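PDB 4KG7: peptidase S8 and S53, subtilisin, kexin, sedolisin from Mycobacterium smegmatis, which probably cleaves protein substrates as a subtilisin-like serine endopeptidase (mycosin MycP3) of the ESX-3 type VII secretion system. Local coordinates for residues V71-V76 with D102-S107. Sequence-based numbering, arbitrary orientation.
Sequences VIDTGV and DGHGTS
Asp-73 and His-104, predicted members of the charge relay system, meet where strand 68-73 of the central parallel sheet ends against the start of helix 104-113, and they illustrate how a subtilase positions its histidine. Followed outward, the Asp-73 side chain meets the helix at every atom. CB rests 3.9 Å from Gly-105 CA, and CG lies in the plane of the imidazole, off its edge. OD1 accepts a nearly straight bond from His-104 ND1 (2.8 Å, 173°) on its syn lone pair, while its anti lone pair takes the backbone N of Thr-74 at 2.7 Å. OD2 lies beside the same ring edge, 3.6 Å from His-104 CE1. The carboxylate and ring planes are 23° apart, nearly coplanar, and the histidine reaches this position with CG anti to its backbone N (chi1 -170°).

A second bond lies next to the first. Thr-74 OG1, set between its own N and carbonyl carbon, accepts from Gly-105 N at 2.9 Å and also bonds to Asp-100, whose carboxylate receives the N of Gly-103, the helix N-cap residue. Gly-105 comes so close that its CA makes a CH...O contact of 3.1 Å with Gly-75 O, an approach possible because Gly-105 carries no side chain. Val-76 CG2 packs on the carbonyl O of the same glycine. A water also bridges Thr-74 O and Asp-102 OD2, the latter also bonded to Ser-137.

Two donors on OD1 should restrain the carboxylate from turning, and its straight bond to ND1 helps to orient the imidazole, whose NE2 makes a weak hydrogen bond to Ser-319. This alignment is consistent with the Asp-His-Ser catalytic triad of subtilisin-like proteases.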
loop_
_atom_site.group_PDB
_atom_site.type_symbol
_atom_site.label_atom_id
_atom_site.label_comp_id
_atom_site.label_asym_id
_atom_site.label_seq_id
_atom_site.Cartn_x
_atom_site.Cartn_y
_atom_site.Cartn_z
ATOM N N VAL A 71 -1.546 8.636 -0.950
ATOM C CA VAL A 71 -2.086 7.390 -1.488
ATOM C C VAL A 71 -1.671 7.374 -2.961
ATOM O O VAL A 71 -2.225 8.115 -3.776
ATOM C CB VAL A 71 -3.617 7.374 -1.290
ATOM C CG1 VAL A 71 -4.233 6.138 -1.937
ATOM C CG2 VAL A 71 -3.955 7.420 0.186
ATOM N N ILE A 72 -0.648 6.580 -3.255
ATOM C CA ILE A 72 -0.122 6.408 -4.601
ATOM C C ILE A 72 -0.844 5.200 -5.143
ATOM O O ILE A 72 -0.569 4.102 -4.735
ATOM C CB ILE A 72 1.403 6.245 -4.564
ATOM C CG1 ILE A 72 2.046 7.505 -3.953
ATOM C CG2 ILE A 72 1.922 5.939 -5.947
ATOM C CD1 ILE A 72 3.565 7.455 -3.953
ATOM N N ASP A 73 -1.842 5.415 -6.008
ATOM C CA ASP A 73 -2.791 4.338 -6.306
ATOM C C ASP A 73 -3.543 4.648 -7.596
ATOM O O ASP A 73 -3.007 5.289 -8.493
ATOM C CB ASP A 73 -3.716 4.146 -5.104
ATOM C CG ASP A 73 -4.161 2.719 -4.912
ATOM O OD1 ASP A 73 -4.954 2.259 -5.738
ATOM O OD2 ASP A 73 -3.765 2.040 -3.919
ATOM N N THR A 74 -4.767 4.144 -7.704
ATOM C CA THR A 74 -5.593 4.317 -8.894
ATOM C C THR A 74 -6.467 5.598 -8.846
ATOM O O THR A 74 -7.431 5.719 -9.609
ATOM C CB THR A 74 -6.544 3.119 -9.109
ATOM O OG1 THR A 74 -7.554 3.100 -8.087
ATOM C CG2 THR A 74 -5.805 1.765 -9.151
ATOM N N GLY A 75 -6.122 6.562 -7.979
ATOM C CA GLY A 75 -6.986 7.713 -7.748
ATOM C C GLY A 75 -7.914 7.449 -6.581
ATOM O O GLY A 75 -8.148 6.278 -6.192
ATOM N N VAL A 76 -8.466 8.532 -6.042
ATOM C CA VAL A 76 -9.365 8.465 -4.902
ATOM C C VAL A 76 -10.567 9.318 -5.218
ATOM O O VAL A 76 -10.431 10.510 -5.495
ATOM C CB VAL A 76 -8.710 8.975 -3.602
ATOM C CG1 VAL A 76 -9.700 8.991 -2.432
ATOM C CG2 VAL A 76 -7.510 8.135 -3.232
ATOM N N ASP A 102 -11.204 2.675 -10.998
ATOM C CA ASP A 102 -10.952 1.272 -10.628
ATOM C C ASP A 102 -11.604 0.867 -9.315
ATOM O O ASP A 102 -12.005 -0.272 -9.138
ATOM C CB ASP A 102 -9.453 1.044 -10.476
ATOM C CG ASP A 102 -8.729 1.140 -11.781
ATOM O OD1 ASP A 102 -8.611 0.098 -12.456
ATOM O OD2 ASP A 102 -8.299 2.248 -12.161
ATOM N N GLY A 103 -11.674 1.786 -8.377
ATOM C CA GLY A 103 -12.252 1.525 -7.065
ATOM C C GLY A 103 -11.196 1.302 -5.992
ATOM O O GLY A 103 -11.482 1.358 -4.783
ATOM N N HIS A 104 -9.984 0.996 -6.431
ATOM C CA HIS A 104 -8.959 0.484 -5.532
ATOM C C HIS A 104 -8.398 1.562 -4.618
ATOM O O HIS A 104 -8.358 1.427 -3.378
ATOM C CB HIS A 104 -7.865 -0.147 -6.378
ATOM C CG HIS A 104 -6.870 -0.918 -5.587
ATOM N ND1 HIS A 104 -5.711 -0.360 -5.106
ATOM C CD2 HIS A 104 -6.866 -2.207 -5.186
ATOM C CE1 HIS A 104 -5.051 -1.265 -4.410
ATOM N NE2 HIS A 104 -5.736 -2.390 -4.431
ATOM N N GLY A 105 -8.008 2.678 -5.228
ATOM C CA GLY A 105 -7.505 3.819 -4.472
ATOM C C GLY A 105 -8.504 4.311 -3.436
ATOM O O GLY A 105 -8.149 4.693 -2.317
ATOM N N THR A 106 -9.758 4.329 -3.826
ATOM C CA THR A 106 -10.810 4.756 -2.915
ATOM C C THR A 106 -10.945 3.838 -1.714
ATOM O O THR A 106 -11.096 4.295 -0.574
ATOM C CB THR A 106 -12.145 4.980 -3.658
ATOM O OG1 THR A 106 -11.956 5.881 -4.760
ATOM C CG2 THR A 106 -13.195 5.562 -2.717
ATOM N N SER A 107 -10.911 2.535 -1.962
ATOM C CA SER A 107 -10.985 1.541 -0.876
ATOM C C SER A 107 -9.786 1.685 0.042
ATOM O O SER A 107 -9.894 1.675 1.270
ATOM C CB SER A 107 -11.022 0.127 -1.449
ATOM O OG SER A 107 -12.177 -0.147 -2.230
HETATM O O HOH W 1 -8.341 4.993 -12.021
#